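Local coordinates for protein leucine aminopeptidase (Fimbriiglobus ruber, PDB 7D1B) that probably acts as a zinc-dependent glutaminyl cyclase built on the M28 aminopeptidase fold, closing N-terminal glutamine into pyroglutamate, at residues K76-L81 / L183-E188; Q60-G65 / D155-A160; M110-A115 / S208-N213. One frame throughout, in Å; residues are numbered along the deposited sequence. Where two conformers were deposited one is given.

Interaction 1 of 3, residues K76-L81 / L183-E188; sequences KQQEVL and LFDGEE. With ZN (zinc ion), chain B.
L81 and L183 meet methyl to methyl, where helix 72-87 covers one face of the mixed sheet in this α/β zinc-exopeptidase fold. Their CD1 atoms are 3.8 Å apart and the two branched side chains run at a slant to each other, so the touch is a narrow one between single methyls. In both leucines CG stands opposite the carbonyl carbon (chi1 near -70°), which sends each CD1 into the gap between helix and strand. Leucine suits both places: the two side chains together span that gap, and neither brings a polar atom into the buried layer. M164 packs on L81, and A160 and M163 on L183, so helix 153-167 adds to this apolar cluster, as does L113 on L81.

One turn back along the helix the chemistry becomes polar. Q78 NE2 comes within 4.4 Å of D185 OD2, close but not bonded; the amide nitrogen makes a weak hydrogen bond to Y131 OH instead. The buried carboxylate of D185 is well supplied with donors: S69 OG binds OD1, and the backbone N of T111 binds OD2. OD1 also takes a weak, bent bond from G186 N, at 2.8 Å and 126°. These bonds pin the chain just where it leaves strand 178-184. G186 then turns with positive phi (61°), a conformation easiest for a residue without a side chain.

Beyond that turn, both carboxylate oxygens of D132 receive backbone N-H groups, from E187 and E188, which probably steadies the metal ligand. R134 forms a salt bridge with E188 OE1. The extended side chain of E188 reaches the zinc ion with OE2 at 2.0 Å, while OE1 stands 2.8 Å from the metal.

Interaction 2 of 3, residues Q60-G65 / D155-A160; sequences QLCDIG and DGTAGA. With ZN (zinc ion), chain B.
L61 and T157 meet with no ring or amide between them; the flat group at this contact is the carboxylate of D155, at the zinc end of helix 153-167. One of its oxygens, OD2, holds the metal at 2.0 Å, and the other, OD1, is hydrogen-bonded to H130 NE2. The motif is helix-on-helix packing at the rim of an M28-type metal site: helix 51-63 lies against the first turns of the helix that carries the zinc ligand near its start.

L61 carries most of the contact. Its CB rests 3.7 Å from T157 CG2, and further out its CD1 reaches A160 CB at 3.8 Å. Alanine, with its single methyl, lets L61 CD1 come close to the helix backbone, 3.9 Å from T157 O. Threonine suits a two-sided place. Its methyl, held opposite the backbone N, faces helix 51-63, while its hydroxyl is hydrogen-bonded to S152 O and R67 NH1. G156, with phi at 82°, lies in the wider pi-type turn that carries the chain from the metal ligand into the regular helix. The sulfur of C62 closes the contact, its SG 4.0 Å from T157 CG2.

Interaction 3 of 3, residues M110-A115 / S208-N213; sequences MTNLIA and SEHFAN
N112 and I114 on strand 108-117 both point at helix 206-218, and each meets F211 in its own way. N112 brings a polar group, but makes only van der Waals contacts across the interface. Its amide nitrogen lies 3.9 Å from F211 CB and equally far from F211 N, over the root of the aromatic side chain, with the amide and ring planes 64° apart. The same ND2 sits at the edge of the H210 ring, near its plane and 4.1 Å from CD2. Asparagine is apt here: ND2 ties strand 91-99, through Q95 OE1, to the start of the helix, through G207 O, while OD1 takes D185 N, and together these bonds hold the amide's rotation.

The apolar contact is made by I114, whose ethyl arm lets the CD1 methyl reach the edge of the F211 ring, in the ring plane, at 3.8 Å from CE1. F211 carries CG opposite its backbone N (chi1 179°), which extends the ring along the sheet as a broad apolar surface, where V182 and Q95 also touch it. H210 adds an aromatic stack with F97.

Strand and helix axes come within 9.4 Å and cross at -61°. T111 and L113, the residues before and after N112, face helix 72-87 instead, so the strand is covered on both faces, as in a three-layer α/β/α sandwich.

Interactions 1 and 3 share the sheet: strands 178-184 and 108-117 are neighbours, and L183 N lies 2.8 Å from L113 O, a probable hydrogen bond between them. Helix 72-87 and helix 206-218 cover opposite faces of this pair. Interaction 2 joins helix to helix on the same side of the sheet as helix 72-87, and touches interaction 1 through L183 CD2 and A160 CB. Those two contacts are buried and each ends in a ligand of the same zinc, E188 or D155, completed by H309 and a shared water. Interaction 3, partly buried and away from the metal, mixes amide and aromatic chemistry, whereas aliphatic methyls dominate the touching surfaces of the other two.

Interaction 1 of 3, residues K76-L81 / L183-E188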
loop_
_atom_site.group_PDB
_atom_site.type_symbol
_atom_site.label_atom_id
_atom_site.label_comp_id
_atom_site.label_asym_id
_atom_site.label_seq_id
_atom_site.Cartn_x
_atom_site.Cartn_y
_atom_site.Cartn_z
ATOM N N LYS A 76 -8.384 -12.717 10.615
ATOM C CA LYS A 76 -7.837 -13.817 9.818
ATOM C C LYS A 76 -6.745 -13.330 8.876
ATOM O O LYS A 76 -5.697 -13.966 8.748
ATOM C CB LYS A 76 -8.955 -14.498 9.032
ATOM C CG LYS A 76 -8.479 -15.614 8.116
ATOM C CD LYS A 76 -7.869 -16.770 8.871
ATOM C CE LYS A 76 -7.546 -17.910 7.915
ATOM N NZ LYS A 76 -6.945 -19.081 8.605
ATOM N N GLN A 77 -6.982 -12.210 8.196
ATOM C CA GLN A 77 -5.956 -11.649 7.319
ATOM C C GLN A 77 -4.670 -11.366 8.085
ATOM O O GLN A 77 -3.561 -11.616 7.578
ATOM C CB GLN A 77 -6.480 -10.368 6.669
ATOM C CG GLN A 77 -5.429 -9.578 5.934
ATOM C CD GLN A 77 -5.996 -8.405 5.184
ATOM O OE1 GLN A 77 -5.659 -8.226 4.030
ATOM N NE2 GLN A 77 -6.802 -7.546 5.856
ATOM N N GLN A 78 -4.795 -10.792 9.287
ATOM C CA GLN A 78 -3.602 -10.505 10.084
ATOM C C GLN A 78 -2.817 -11.775 10.391
ATOM O O GLN A 78 -1.579 -11.783 10.325
ATOM C CB GLN A 78 -3.991 -9.792 11.375
ATOM C CG GLN A 78 -4.485 -8.381 11.127
ATOM C CD GLN A 78 -5.279 -7.838 12.296
ATOM O OE1 GLN A 78 -5.458 -8.518 13.305
ATOM N NE2 GLN A 78 -5.748 -6.611 12.181
ATOM N N GLU A 79 -3.526 -12.868 10.698
ATOM C CA GLU A 79 -2.844 -14.133 10.979
ATOM C C GLU A 79 -2.130 -14.656 9.736
ATOM O O GLU A 79 -0.967 -15.088 9.804
ATOM C CB GLU A 79 -3.847 -15.161 11.487
ATOM C CG GLU A 79 -4.450 -14.768 12.834
ATOM C CD GLU A 79 -5.657 -15.599 13.268
ATOM O OE1 GLU A 79 -6.214 -16.359 12.445
ATOM O OE2 GLU A 79 -6.054 -15.472 14.447
ATOM N N VAL A 80 -2.825 -14.643 8.594
ATOM C CA VAL A 80 -2.236 -15.119 7.342
ATOM C C VAL A 80 -0.971 -14.334 7.023
ATOM O O VAL A 80 0.085 -14.904 6.705
ATOM C CB VAL A 80 -3.270 -15.014 6.205
ATOM C CG1 VAL A 80 -2.604 -15.219 4.853
ATOM C CG2 VAL A 80 -4.417 -16.001 6.413
ATOM N N LEU A 81 -1.068 -13.004 7.077
ATOM C CA LEU A 81 0.068 -12.164 6.720
ATOM C C LEU A 81 1.214 -12.322 7.704
ATOM O O LEU A 81 2.383 -12.383 7.294
ATOM C CB LEU A 81 -0.364 -10.702 6.638
ATOM C CG LEU A 81 -1.298 -10.404 5.458
ATOM C CD1 LEU A 81 -1.931 -9.046 5.619
ATOM C CD2 LEU A 81 -0.569 -10.473 4.123
ATOM N N LEU A 183 1.332 -2.135 6.660
ATOM C CA LEU A 183 -0.064 -2.316 6.282
ATOM C C LEU A 183 -0.924 -1.478 7.219
ATOM O O LEU A 183 -0.952 -1.715 8.440
ATOM C CB LEU A 183 -0.441 -3.791 6.351
ATOM C CG LEU A 183 0.254 -4.567 5.224
ATOM C CD1 LEU A 183 0.328 -6.028 5.574
ATOM C CD2 LEU A 183 -0.462 -4.333 3.920
ATOM N N PHE A 184 -1.598 -0.477 6.651
ATOM C CA PHE A 184 -2.438 0.435 7.423
ATOM C C PHE A 184 -3.855 -0.102 7.545
ATOM O O PHE A 184 -4.517 -0.386 6.537
ATOM C CB PHE A 184 -2.526 1.797 6.746
ATOM C CG PHE A 184 -1.201 2.489 6.561
ATOM C CD1 PHE A 184 -0.359 2.763 7.643
ATOM C CD2 PHE A 184 -0.798 2.891 5.291
ATOM C CE1 PHE A 184 0.851 3.424 7.447
ATOM C CE2 PHE A 184 0.402 3.556 5.101
ATOM C CZ PHE A 184 1.224 3.816 6.174
ATOM N N ASP A 185 -4.339 -0.199 8.781
ATOM C CA ASP A 185 -5.753 -0.438 9.004
ATOM C C ASP A 185 -6.534 0.867 8.819
ATOM O O ASP A 185 -5.971 1.969 8.788
ATOM C CB ASP A 185 -5.947 -0.968 10.425
ATOM C CG ASP A 185 -7.196 -1.841 10.598
ATOM O OD1 ASP A 185 -8.113 -1.845 9.734
ATOM O OD2 ASP A 185 -7.243 -2.551 11.634
ATOM N N GLY A 186 -7.847 0.732 8.699
ATOM C CA GLY A 186 -8.735 1.869 8.849
ATOM C C GLY A 186 -8.516 2.981 7.850
ATOM O O GLY A 186 -8.787 4.150 8.159
ATOM N N GLU A 187 -8.059 2.656 6.634
ATOM C CA GLU A 187 -8.000 3.705 5.622
ATOM C C GLU A 187 -9.396 4.160 5.230
ATOM O O GLU A 187 -9.624 5.353 5.025
ATOM C CB GLU A 187 -7.240 3.259 4.380
ATOM C CG GLU A 187 -7.019 4.413 3.402
ATOM C CD GLU A 187 -7.733 4.245 2.123
ATOM O OE1 GLU A 187 -8.004 3.101 1.710
ATOM O OE2 GLU A 187 -8.029 5.290 1.520
ATOM N N GLU A 188 -10.331 3.225 5.086
ATOM C CA GLU A 188 -11.653 3.573 4.583
ATOM C C GLU A 188 -12.720 2.688 5.227
ATOM O O GLU A 188 -13.501 1.993 4.561
ATOM C CB GLU A 188 -11.694 3.621 3.056
ATOM C CG GLU A 188 -11.305 2.358 2.340
ATOM C CD GLU A 188 -11.386 2.559 0.833
ATOM O OE1 GLU A 188 -11.977 3.592 0.385
ATOM O OE2 GLU A 188 -10.843 1.720 0.065
HETATM ZN ZN ZN B . -11.003 2.246 -1.807
HETATM O O HOH W 1 -9.817 3.766 -2.656
#

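Interaction 2 of 3, residues Q60-G65 / D155-A160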
loop_
_atom_site.group_PDB
_atom_site.type_symbol
_atom_site.label_atom_id
_atom_site.label_comp_id
_atom_site.label_asym_id
_atom_site.label_seq_id
_atom_site.Cartn_x
_atom_site.Cartn_y
_atom_site.Cartn_z
ATOM N N GLN A 60 -6.234 -15.374 -2.516
ATOM C CA GLN A 60 -6.281 -15.919 -1.162
ATOM C C GLN A 60 -6.851 -14.905 -0.178
ATOM O O GLN A 60 -7.719 -15.226 0.660
ATOM C CB GLN A 60 -4.872 -16.333 -0.741
ATOM C CG GLN A 60 -4.806 -16.857 0.674
ATOM C CD GLN A 60 -3.409 -17.249 1.123
ATOM O OE1 GLN A 60 -2.438 -17.162 0.359
ATOM N NE2 GLN A 60 -3.301 -17.689 2.376
ATOM N N LEU A 61 -6.366 -13.658 -0.268
ATOM C CA LEU A 61 -6.865 -12.628 0.637
ATOM C C LEU A 61 -8.337 -12.345 0.374
ATOM O O LEU A 61 -9.132 -12.229 1.314
ATOM C CB LEU A 61 -6.011 -11.362 0.534
ATOM C CG LEU A 61 -4.561 -11.517 1.006
ATOM C CD1 LEU A 61 -3.793 -10.241 0.755
ATOM C CD2 LEU A 61 -4.491 -11.885 2.484
ATOM N N CYS A 62 -8.738 -12.271 -0.896
ATOM C CA CYS A 62 -10.150 -12.055 -1.190
ATOM C C CYS A 62 -11.012 -13.228 -0.743
ATOM O O CYS A 62 -12.166 -13.024 -0.361
ATOM C CB CYS A 62 -10.366 -11.759 -2.673
ATOM S SG CYS A 62 -9.735 -10.161 -3.205
ATOM N N ASP A 63 -10.470 -14.446 -0.757
ATOM C CA ASP A 63 -11.216 -15.625 -0.344
ATOM C C ASP A 63 -11.482 -15.645 1.151
ATOM O O ASP A 63 -12.319 -16.431 1.599
ATOM C CB ASP A 63 -10.469 -16.893 -0.761
ATOM C CG ASP A 63 -10.616 -17.207 -2.240
ATOM O OD1 ASP A 63 -11.439 -16.576 -2.929
ATOM O OD2 ASP A 63 -9.894 -18.100 -2.716
ATOM N N ILE A 64 -10.785 -14.816 1.936
ATOM C CA ILE A 64 -11.211 -14.619 3.328
ATOM C C ILE A 64 -12.632 -14.070 3.420
ATOM O O ILE A 64 -13.335 -14.307 4.412
ATOM C CB ILE A 64 -10.201 -13.718 4.056
ATOM C CG1 ILE A 64 -8.872 -14.454 4.131
ATOM C CG2 ILE A 64 -10.697 -13.282 5.453
ATOM C CD1 ILE A 64 -7.729 -13.585 4.588
ATOM N N GLY A 65 -13.079 -13.344 2.402
ATOM C CA GLY A 65 -14.257 -12.519 2.499
ATOM C C GLY A 65 -13.817 -11.115 2.865
ATOM O O GLY A 65 -12.620 -10.828 2.980
ATOM N N ASP A 155 -7.587 -2.735 -4.297
ATOM C CA ASP A 155 -7.721 -1.583 -3.416
ATOM C C ASP A 155 -7.305 -2.060 -2.030
ATOM O O ASP A 155 -8.098 -2.653 -1.288
ATOM C CB ASP A 155 -9.163 -1.115 -3.526
ATOM C CG ASP A 155 -9.456 0.147 -2.747
ATOM O OD1 ASP A 155 -8.628 0.596 -1.926
ATOM O OD2 ASP A 155 -10.583 0.704 -2.946
ATOM N N GLY A 156 -6.034 -1.849 -1.701
ATOM C CA GLY A 156 -5.421 -2.415 -0.509
ATOM C C GLY A 156 -4.965 -3.845 -0.709
ATOM O O GLY A 156 -3.785 -4.157 -0.532
ATOM N N THR A 157 -5.888 -4.718 -1.125
ATOM C CA THR A 157 -5.602 -6.147 -1.182
ATOM C C THR A 157 -4.385 -6.406 -2.055
ATOM O O THR A 157 -3.495 -7.177 -1.682
ATOM C CB THR A 157 -6.813 -6.905 -1.727
ATOM O OG1 THR A 157 -7.993 -6.459 -1.052
ATOM C CG2 THR A 157 -6.634 -8.386 -1.495
ATOM N N ALA A 158 -4.343 -5.798 -3.245
ATOM C CA ALA A 158 -3.244 -6.089 -4.161
ATOM C C ALA A 158 -1.906 -5.625 -3.608
ATOM O O ALA A 158 -0.880 -6.247 -3.905
ATOM C CB ALA A 158 -3.505 -5.473 -5.533
ATOM N N GLY A 159 -1.882 -4.545 -2.820
ATOM C CA GLY A 159 -0.640 -4.132 -2.193
ATOM C C GLY A 159 -0.167 -5.149 -1.173
ATOM O O GLY A 159 1.017 -5.494 -1.122
ATOM N N ALA A 160 -1.089 -5.629 -0.322
ATOM C CA ALA A 160 -0.732 -6.688 0.611
ATOM C C ALA A 160 -0.219 -7.919 -0.125
ATOM O O ALA A 160 0.767 -8.546 0.292
ATOM C CB ALA A 160 -1.927 -7.031 1.499
HETATM ZN ZN ZN B . -11.003 2.246 -1.807
HETATM O O HOH W 1 -9.817 3.766 -2.656
#

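Interaction 3 of 3, residues M110-A115 / S208-N213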
loop_
_atom_site.group_PDB
_atom_site.type_symbol
_atom_site.label_atom_id
_atom_site.label_comp_id
_atom_site.label_asym_id
_atom_site.label_seq_id
_atom_site.Cartn_x
_atom_site.Cartn_y
_atom_site.Cartn_z
ATOM N N MET A 110 -8.256 -1.284 15.817
ATOM C CA MET A 110 -7.458 -1.172 14.609
ATOM C C MET A 110 -6.078 -1.741 14.895
ATOM O O MET A 110 -5.558 -1.625 16.018
ATOM C CB MET A 110 -7.310 0.295 14.210
ATOM C CG MET A 110 -8.616 0.959 13.940
ATOM S SD MET A 110 -9.070 0.587 12.239
ATOM C CE MET A 110 -10.517 1.647 12.009
ATOM N N THR A 111 -5.464 -2.313 13.860
ATOM C CA THR A 111 -4.098 -2.826 13.982
ATOM C C THR A 111 -3.340 -2.545 12.695
ATOM O O THR A 111 -3.691 -3.093 11.644
ATOM C CB THR A 111 -4.078 -4.339 14.257
ATOM O OG1 THR A 111 -4.918 -4.643 15.372
ATOM C CG2 THR A 111 -2.654 -4.814 14.572
ATOM N N ASN A 112 -2.291 -1.722 12.759
ATOM C CA ASN A 112 -1.355 -1.683 11.642
ATOM C C ASN A 112 -0.373 -2.839 11.802
ATOM O O ASN A 112 -0.020 -3.223 12.916
ATOM C CB ASN A 112 -0.538 -0.391 11.636
ATOM C CG ASN A 112 -1.372 0.863 11.430
ATOM O OD1 ASN A 112 -2.415 0.849 10.756
ATOM N ND2 ASN A 112 -0.887 1.970 11.987
ATOM N N LEU A 113 0.058 -3.407 10.687
ATOM C CA LEU A 113 1.054 -4.478 10.713
ATOM C C LEU A 113 2.336 -3.979 10.061
ATOM O O LEU A 113 2.299 -3.340 9.010
ATOM C CB LEU A 113 0.547 -5.699 9.951
ATOM C CG LEU A 113 0.958 -7.139 10.252
ATOM C CD1 LEU A 113 0.652 -7.482 11.698
ATOM C CD2 LEU A 113 0.260 -8.129 9.329
ATOM N N ILE A 114 3.474 -4.259 10.680
ATOM C CA ILE A 114 4.763 -3.872 10.123
ATOM C C ILE A 114 5.600 -5.132 9.995
ATOM O O ILE A 114 5.821 -5.834 10.984
ATOM C CB ILE A 114 5.481 -2.838 11.000
ATOM C CG1 ILE A 114 4.608 -1.599 11.215
ATOM C CG2 ILE A 114 6.844 -2.469 10.381
ATOM C CD1 ILE A 114 5.084 -0.713 12.357
ATOM N N ALA A 115 6.075 -5.415 8.788
ATOM C CA ALA A 115 7.005 -6.517 8.534
ATOM C C ALA A 115 8.344 -5.895 8.155
ATOM O O ALA A 115 8.457 -5.258 7.107
ATOM C CB ALA A 115 6.488 -7.438 7.435
ATOM N N SER A 208 -2.740 5.238 8.798
ATOM C CA SER A 208 -1.570 6.022 8.430
ATOM C C SER A 208 -1.362 7.199 9.377
ATOM O O SER A 208 -0.221 7.537 9.704
ATOM C CB SER A 208 -1.626 6.449 6.963
ATOM O OG SER A 208 -2.805 7.185 6.658
ATOM N N GLU A 209 -2.450 7.831 9.840
ATOM C CA GLU A 209 -2.300 8.912 10.813
ATOM C C GLU A 209 -1.706 8.385 12.108
ATOM O O GLU A 209 -0.814 9.020 12.686
ATOM C CB GLU A 209 -3.632 9.622 11.038
ATOM C CG GLU A 209 -3.989 10.432 9.806
ATOM C CD GLU A 209 -5.328 11.122 9.866
ATOM O OE1 GLU A 209 -5.971 11.107 10.929
ATOM O OE2 GLU A 209 -5.727 11.701 8.832
ATOM N N HIS A 210 -2.157 7.208 12.564
ATOM C CA HIS A 210 -1.619 6.628 13.790
ATOM C C HIS A 210 -0.131 6.336 13.637
ATOM O O HIS A 210 0.681 6.667 14.511
ATOM C CB HIS A 210 -2.377 5.352 14.143
ATOM C CG HIS A 210 -1.912 4.726 15.416
ATOM N ND1 HIS A 210 -2.354 5.154 16.647
ATOM C CD2 HIS A 210 -1.042 3.715 15.652
ATOM C CE1 HIS A 210 -1.772 4.435 17.589
ATOM N NE2 HIS A 210 -0.966 3.561 17.016
ATOM N N PHE A 211 0.243 5.715 12.523
ATOM C CA PHE A 211 1.636 5.379 12.281
ATOM C C PHE A 211 2.489 6.636 12.231
ATOM O O PHE A 211 3.560 6.700 12.848
ATOM C CB PHE A 211 1.727 4.622 10.958
ATOM C CG PHE A 211 3.136 4.237 10.584
ATOM C CD1 PHE A 211 3.678 3.035 11.001
ATOM C CD2 PHE A 211 3.922 5.095 9.829
ATOM C CE1 PHE A 211 4.998 2.699 10.666
ATOM C CE2 PHE A 211 5.235 4.764 9.475
ATOM C CZ PHE A 211 5.767 3.562 9.910
ATOM N N ALA A 212 2.039 7.645 11.480
ATOM C CA ALA A 212 2.830 8.854 11.324
ATOM C C ALA A 212 2.972 9.582 12.651
ATOM O O ALA A 212 4.056 10.064 12.984
ATOM C CB ALA A 212 2.193 9.759 10.277
ATOM N N ASN A 213 1.888 9.672 13.425
ATOM C CA ASN A 213 1.977 10.321 14.728
ATOM C C ASN A 213 2.925 9.578 15.651
ATOM O O ASN A 213 3.669 10.206 16.418
ATOM C CB ASN A 213 0.598 10.403 15.374
ATOM C CG ASN A 213 -0.265 11.440 14.738
ATOM O OD1 ASN A 213 0.233 12.372 14.107
ATOM N ND2 ASN A 213 -1.569 11.298 14.898
#